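Local coordinates for SnoaL-like domain-containing protein (PDB 3G8Z) that is of unknown function but has a cystatin-like fold and, as a SnoaL-like protein, may resemble the SnoaL family of polyketide cyclases, at residues Ser28-Thr31 with Ala32-Gly36; Arg123-Gly127 with Lys128-Val132. All blocks are in the same frame, centred on the assembly; numbering follows the deposited sequence.

Overall arrangement
From the N terminus the chain first meets contact 1, the last turns of helix 22-35, where Ser-28 to Thr-31 bond forward to Ala-32 to Thr-35 and Gly-36 is the first residue to leave helical geometry. Contact 2 comes much later and closes the tight turn at the end of the hairpin between 112-125 and 128-136, two inner strands of the mixed sheet. The two follow in series, neither nesting nor crossing, with centres about 16 Å apart. Even so they touch: CD1 of Tyr-29 lies 3.3 Å from CD1 of Ile-129, so the helix is packed against the sheet face that carries Ile-124 and Ile-129. Together they tie the N-terminal helix to the central hairpin of the cystatin-like fold.

Contact 1: residues Ser28-Thr31 with Ala32-Gly36; sequences SYIT and AIQTG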
ATOM      1  N   SER A  28       9.449   6.842 -12.337  1.00 20.17           N
ATOM      2  CA  SER A  28      10.106   6.375 -13.561  1.00 20.70           C
ATOM      3  C   SER A  28       9.546   5.019 -13.966  1.00 21.68           C
ATOM      4  O   SER A  28       9.315   4.743 -15.152  1.00 20.55           O
ATOM      5  CB  SER A  28      11.628   6.303 -13.342  1.00 21.13           C
ATOM      6  OG  SER A  28      12.259   5.663 -14.427  1.00 24.00           O
ATOM      7  N   TYR A  29       9.339   4.176 -12.959  1.00 22.38           N
ATOM      8  CA  TYR A  29       8.764   2.852 -13.135  1.00 23.54           C
ATOM      9  C   TYR A  29       7.356   2.916 -13.741  1.00 23.55           C
ATOM     10  O   TYR A  29       7.062   2.214 -14.722  1.00 23.77           O
ATOM     11  CB  TYR A  29       8.749   2.123 -11.774  1.00 24.80           C
ATOM     12  CG  TYR A  29       7.968   0.822 -11.775  1.00 27.12           C
ATOM     13  CD1 TYR A  29       8.546  -0.347 -12.248  1.00 28.39           C
ATOM     14  CD2 TYR A  29       6.661   0.775 -11.312  1.00 28.37           C
ATOM     15  CE1 TYR A  29       7.844  -1.534 -12.254  1.00 29.09           C
ATOM     16  CE2 TYR A  29       5.947  -0.406 -11.320  1.00 28.95           C
ATOM     17  CZ  TYR A  29       6.559  -1.555 -11.791  1.00 28.35           C
ATOM     18  OH  TYR A  29       5.863  -2.737 -11.821  1.00 32.34           O
ATOM     19  N   ILE A  30       6.482   3.736 -13.149  1.00 23.10           N
ATOM     20  CA  ILE A  30       5.120   3.901 -13.651  1.00 23.12           C
ATOM     21  C   ILE A  30       5.104   4.520 -15.050  1.00 22.64           C
ATOM     22  O   ILE A  30       4.395   4.041 -15.930  1.00 22.71           O
ATOM     23  CB  ILE A  30       4.245   4.737 -12.700  1.00 23.61           C
ATOM     24  CG1 ILE A  30       4.096   4.031 -11.342  1.00 24.05           C
ATOM     25  CG2 ILE A  30       2.857   5.013 -13.325  1.00 23.46           C
ATOM     26  CD1 ILE A  30       3.249   2.753 -11.383  1.00 23.01           C
ATOM     27  N   THR A  31       5.891   5.556 -15.285  1.00 22.37           N
ATOM     28  CA  THR A  31       5.945   6.135 -16.619  1.00 22.77           C
ATOM     29  C   THR A  31       6.367   5.082 -17.658  1.00 22.88           C
ATOM     30  O   THR A  31       5.835   5.030 -18.776  1.00 22.75           O
ATOM     31  CB  THR A  31       6.906   7.302 -16.642  1.00 23.20           C
ATOM     32  OG1 THR A  31       6.381   8.329 -15.801  1.00 22.48           O
ATOM     33  CG2 THR A  31       7.130   7.828 -18.069  1.00 23.38           C
ATOM     34  N   ALA A  32       7.308   4.230 -17.284  1.00 22.73           N
ATOM     35  CA  ALA A  32       7.836   3.246 -18.227  1.00 23.34           C
ATOM     36  C   ALA A  32       6.790   2.170 -18.539  1.00 23.51           C
ATOM     37  O   ALA A  32       6.610   1.768 -19.700  1.00 23.53           O
ATOM     38  CB  ALA A  32       9.141   2.645 -17.700  1.00 22.66           C
ATOM     39  N   ILE A  33       6.068   1.733 -17.524  1.00 23.94           N
ATOM     40  CA  ILE A  33       4.919   0.833 -17.747  1.00 24.41           C
ATOM     41  C   ILE A  33       3.920   1.516 -18.675  1.00 24.84           C
ATOM     42  O   ILE A  33       3.505   0.946 -19.687  1.00 25.27           O
ATOM     43  CB  ILE A  33       4.248   0.445 -16.432  1.00 24.74           C
ATOM     44  CG1 ILE A  33       5.155  -0.504 -15.651  1.00 24.98           C
ATOM     45  CG2 ILE A  33       2.892  -0.224 -16.660  1.00 25.30           C
ATOM     46  CD1 ILE A  33       4.702  -0.676 -14.271  1.00 29.00           C
ATOM     47  N   GLN A  34       3.583   2.763 -18.377  1.00 25.19           N
ATOM     48  CA  GLN A  34       2.562   3.455 -19.147  1.00 25.64           C
ATOM     49  C   GLN A  34       2.944   3.684 -20.599  1.00 25.62           C
ATOM     50  O   GLN A  34       2.081   3.657 -21.484  1.00 24.13           O
ATOM     51  CB  GLN A  34       2.197   4.773 -18.494  1.00 25.84           C
ATOM     52  CG  GLN A  34       1.422   4.577 -17.198  1.00 26.15           C
ATOM     53  CD  GLN A  34       0.978   5.879 -16.605  1.00 27.45           C
ATOM     54  OE1 GLN A  34       1.745   6.839 -16.558  1.00 27.13           O
ATOM     55  NE2 GLN A  34      -0.266   5.922 -16.122  1.00 28.21           N
ATOM     56  N   THR A  35       4.232   3.895 -20.855  1.00 25.36           N
ATOM     57  CA  THR A  35       4.672   4.189 -22.211  1.00 25.41           C
ATOM     58  C   THR A  35       5.297   2.987 -22.889  1.00 25.82           C
ATOM     59  O   THR A  35       5.798   3.109 -23.998  1.00 27.32           O
ATOM     60  CB  THR A  35       5.681   5.344 -22.223  1.00 25.00           C
ATOM     61  OG1 THR A  35       6.781   4.994 -21.377  1.00 23.67           O
ATOM     62  CG2 THR A  35       5.013   6.642 -21.732  1.00 23.42           C
ATOM     63  N   GLY A  36       5.280   1.839 -22.232  1.00 26.10           N
ATOM     64  CA  GLY A  36       5.876   0.623 -22.773  1.00 26.49           C
ATOM     65  C   GLY A  36       7.377   0.661 -22.972  1.00 26.83           C
ATOM     66  O   GLY A  36       7.900   0.051 -23.901  1.00 26.71           O
TER
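The carbonyl oxygen of Thr-31 is gripped twice by Thr-35, by the backbone N at 2.9 Å and by the side-chain OG1 at 2.8 Å. The two donors arrive from opposite faces of the carbonyl plane, with OG1 tilted 34° out of it. The hydroxyl can fold back this way because chi1 of Thr-35 is 57°, which sets OG1 between the backbone N and the carbonyl carbon; CG2 also rests against the same oxygen. The hydroxyl of Thr-31 itself turns back along the helix to Lys-27 O.

One residue earlier, Gln-34 N bonds to Ile-30 O at 2.9 Å, nearly in line with the C=O, and Ile-33 N and Ala-32 N reach Tyr-29 O and Ser-28 O in the same i to i+4 pattern. This is the C-terminal end of helix 22-35, closed by a Schellman motif: Gly-36 takes a positive phi, and its N reaches back to Ile-33 O at 3.2 Å.

On the flank turned into the protein, the CD1 methyl of Ile-33 lies over the CE2-CZ side of one face of the Tyr-29 ring, 3.2 Å from CE2, a contact so short that its exact distance is doubtful. With CG anti to the N (chi1 170°), the ring lies alongside the next turn, where that methyl meets it; it also packs on Leu-41 and Ile-44 of helix 38-44 and on Leu-122 of strand 112-125. Its OH bonds to a glycerol, probably from the crystallisation liquor. One turn along the same side of the helix, the CG2 methyl of Ile-30 meets the amide of Gln-34, 3.9 Å from its OE1, while NE2 bonds to Ile-86 O. Ile-30 packs on Ile-86, Ala-89 and Tyr-92, which seats this flank on strand 85-95.

Contact 2: residues Arg123-Gly127 with Lys128-Val132; sequences RIEDG and KIVEV
Arg-123 and Glu-131 meet first at their CB atoms, 3.8 Å apart. From there Arg-123 CG runs beside the CG2 methyl of Val-130, and a bend at chi3 (53°) swings the guanidinium back over that methyl, which lies 3.4 Å from NH1 and covers one face. At the edge, NE and NH2 both grip Glu-131 OE1, NE at 2.9 Å. The guanidinium and carboxylate planes are 89° apart: NE uses the anti lone pair of OE1, and NH2 meets OE1 from above the carboxylate plane. NH1 reaches the other way, to Glu-125 OE2 at 2.9 Å. Glu-131 OE2 is hydrogen-bonded to His-52 NE2.

In the backbone, Arg-123 N bonds to Glu-131 O at 2.8 Å, while Arg-123 O receives Val-130 N at 2.9 Å and, weakly, Glu-131 N. On the other face Ile-124 CG1 touches Ile-129 CG1, in the layer that packs on helix 22-35. Glu-125 and Lys-128 pair through both backbone bonds, closing the turn over Asp-126 and Gly-127: a beta hairpin with a two-residue type I' loop, and a classic beta bulge in which Val-130 and Glu-131 both lie opposite Arg-123.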
ATOM      1  N   ARG A 123       9.479  -1.745  -3.124  1.00 20.69           N
ATOM      2  CA  ARG A 123      10.591  -1.563  -2.213  1.00 21.67           C
ATOM      3  C   ARG A 123      11.805  -1.220  -3.053  1.00 21.46           C
ATOM      4  O   ARG A 123      12.100  -1.909  -4.004  1.00 21.53           O
ATOM      5  CB  ARG A 123      10.876  -2.817  -1.396  1.00 21.11           C
ATOM      6  CG  ARG A 123      11.912  -2.553  -0.318  1.00 21.86           C
ATOM      7  CD  ARG A 123      11.947  -3.621   0.780  1.00 23.25           C
ATOM      8  NE  ARG A 123      12.087  -4.970   0.280  1.00 24.54           N
ATOM      9  CZ  ARG A 123      13.247  -5.612   0.097  1.00 26.43           C
ATOM     10  NH1 ARG A 123      14.414  -5.032   0.344  1.00 27.31           N
ATOM     11  NH2 ARG A 123      13.243  -6.855  -0.352  1.00 27.36           N
ATOM     12  N   ILE A 124      12.467  -0.121  -2.725  1.00 22.70           N
ATOM     13  CA  ILE A 124      13.518   0.424  -3.578  1.00 23.57           C
ATOM     14  C   ILE A 124      14.777   0.552  -2.763  1.00 25.04           C
ATOM     15  O   ILE A 124      14.748   1.053  -1.653  1.00 24.51           O
ATOM     16  CB  ILE A 124      13.102   1.776  -4.152  1.00 23.97           C
ATOM     17  CG1 ILE A 124      11.936   1.551  -5.128  1.00 23.01           C
ATOM     18  CG2 ILE A 124      14.297   2.502  -4.792  1.00 23.19           C
ATOM     19  CD1 ILE A 124      11.028   2.773  -5.327  1.00 24.61           C
ATOM     20  N   GLU A 125      15.871   0.062  -3.325  1.00 26.81           N
ATOM     21  CA  GLU A 125      17.170   0.027  -2.665  1.00 29.65           C
ATOM     22  C   GLU A 125      18.232   0.306  -3.693  1.00 29.14           C
ATOM     23  O   GLU A 125      18.236  -0.314  -4.741  1.00 29.68           O
ATOM     24  CB  GLU A 125      17.468  -1.369  -2.128  1.00 29.67           C
ATOM     25  CG  GLU A 125      16.916  -1.711  -0.773  1.00 32.90           C
ATOM     26  CD  GLU A 125      17.570  -2.986  -0.219  1.00 33.65           C
ATOM     27  OE1 GLU A 125      18.724  -3.286  -0.609  1.00 40.80           O
ATOM     28  OE2 GLU A 125      16.931  -3.691   0.596  1.00 40.38           O
ATOM     29  N   ASP A 126      19.153   1.210  -3.389  1.00 30.32           N
ATOM     30  CA  ASP A 126      20.293   1.451  -4.270  1.00 30.34           C
ATOM     31  C   ASP A 126      19.830   1.692  -5.702  1.00 29.63           C
ATOM     32  O   ASP A 126      20.443   1.208  -6.651  1.00 28.91           O
ATOM     33  CB  ASP A 126      21.248   0.254  -4.220  1.00 30.85           C
ATOM     34  CG  ASP A 126      21.851   0.039  -2.839  1.00 33.91           C
ATOM     35  OD1 ASP A 126      21.986   1.027  -2.069  1.00 36.09           O
ATOM     36  OD2 ASP A 126      22.196  -1.125  -2.518  1.00 38.16           O
ATOM     37  N   GLY A 127      18.743   2.436  -5.857  1.00 29.04           N
ATOM     38  CA  GLY A 127      18.349   2.929  -7.169  1.00 28.51           C
ATOM     39  C   GLY A 127      17.528   1.934  -7.960  1.00 27.85           C
ATOM     40  O   GLY A 127      17.181   2.187  -9.108  1.00 28.11           O
ATOM     41  N   LYS A 128      17.207   0.807  -7.339  1.00 26.81           N
ATOM     42  CA  LYS A 128      16.495  -0.251  -8.023  1.00 25.95           C
ATOM     43  C   LYS A 128      15.304  -0.775  -7.227  1.00 24.20           C
ATOM     44  O   LYS A 128      15.297  -0.786  -5.987  1.00 24.12           O
ATOM     45  CB  LYS A 128      17.454  -1.395  -8.359  1.00 26.56           C
ATOM     46  CG  LYS A 128      18.563  -0.976  -9.329  1.00 27.86           C
ATOM     47  CD  LYS A 128      18.929  -2.056 -10.299  1.00 29.45           C
ATOM     48  CE  LYS A 128      20.100  -1.630 -11.181  1.00 30.85           C
ATOM     49  NZ  LYS A 128      19.689  -0.666 -12.238  1.00 31.93           N
ATOM     50  N   ILE A 129      14.287  -1.187  -7.960  1.00 22.16           N
ATOM     51  CA  ILE A 129      13.126  -1.850  -7.380  1.00 21.34           C
ATOM     52  C   ILE A 129      13.452  -3.320  -7.078  1.00 21.20           C
ATOM     53  O   ILE A 129      13.651  -4.142  -7.997  1.00 21.26           O
ATOM     54  CB  ILE A 129      11.940  -1.777  -8.339  1.00 20.50           C
ATOM     55  CG1 ILE A 129      11.524  -0.312  -8.510  1.00 20.52           C
ATOM     56  CG2 ILE A 129      10.794  -2.593  -7.827  1.00 20.19           C
ATOM     57  CD1 ILE A 129      10.734  -0.070  -9.767  1.00 19.23           C
ATOM     58  N   VAL A 130      13.497  -3.642  -5.790  1.00 21.16           N
ATOM     59  CA  VAL A 130      13.929  -4.965  -5.331  1.00 20.93           C
ATOM     60  C   VAL A 130      12.741  -5.844  -4.961  1.00 20.90           C
ATOM     61  O   VAL A 130      12.840  -7.077  -4.947  1.00 20.58           O
ATOM     62  CB  VAL A 130      14.955  -4.889  -4.152  1.00 21.45           C
ATOM     63  CG1 VAL A 130      16.265  -4.266  -4.622  1.00 21.15           C
ATOM     64  CG2 VAL A 130      14.416  -4.130  -2.947  1.00 22.16           C
ATOM     65  N   GLU A 131      11.594  -5.227  -4.714  1.00 20.63           N
ATOM     66  CA  GLU A 131      10.418  -5.994  -4.373  1.00 21.43           C
ATOM     67  C   GLU A 131       9.176  -5.276  -4.832  1.00 20.97           C
ATOM     68  O   GLU A 131       9.089  -4.054  -4.746  1.00 22.11           O
ATOM     69  CB  GLU A 131      10.366  -6.245  -2.869  1.00 21.17           C
ATOM     70  CG  GLU A 131       9.352  -7.297  -2.460  1.00 22.86           C
ATOM     71  CD  GLU A 131       9.454  -7.731  -1.001  1.00 23.08           C
ATOM     72  OE1 GLU A 131      10.271  -7.168  -0.224  1.00 20.96           O
ATOM     73  OE2 GLU A 131       8.673  -8.639  -0.622  1.00 25.72           O
ATOM     74  N   VAL A 132       8.202  -6.048  -5.297  1.00 21.14           N
ATOM     75  CA  VAL A 132       6.953  -5.512  -5.810  1.00 20.63           C
ATOM     76  C   VAL A 132       5.813  -6.314  -5.176  1.00 21.60           C
ATOM     77  O   VAL A 132       5.866  -7.556  -5.161  1.00 21.33           O
ATOM     78  CB  VAL A 132       6.897  -5.635  -7.347  1.00 20.29           C
ATOM     79  CG1 VAL A 132       5.520  -5.266  -7.885  1.00 18.76           C
ATOM     80  CG2 VAL A 132       8.006  -4.755  -8.018  1.00 19.84           C
TER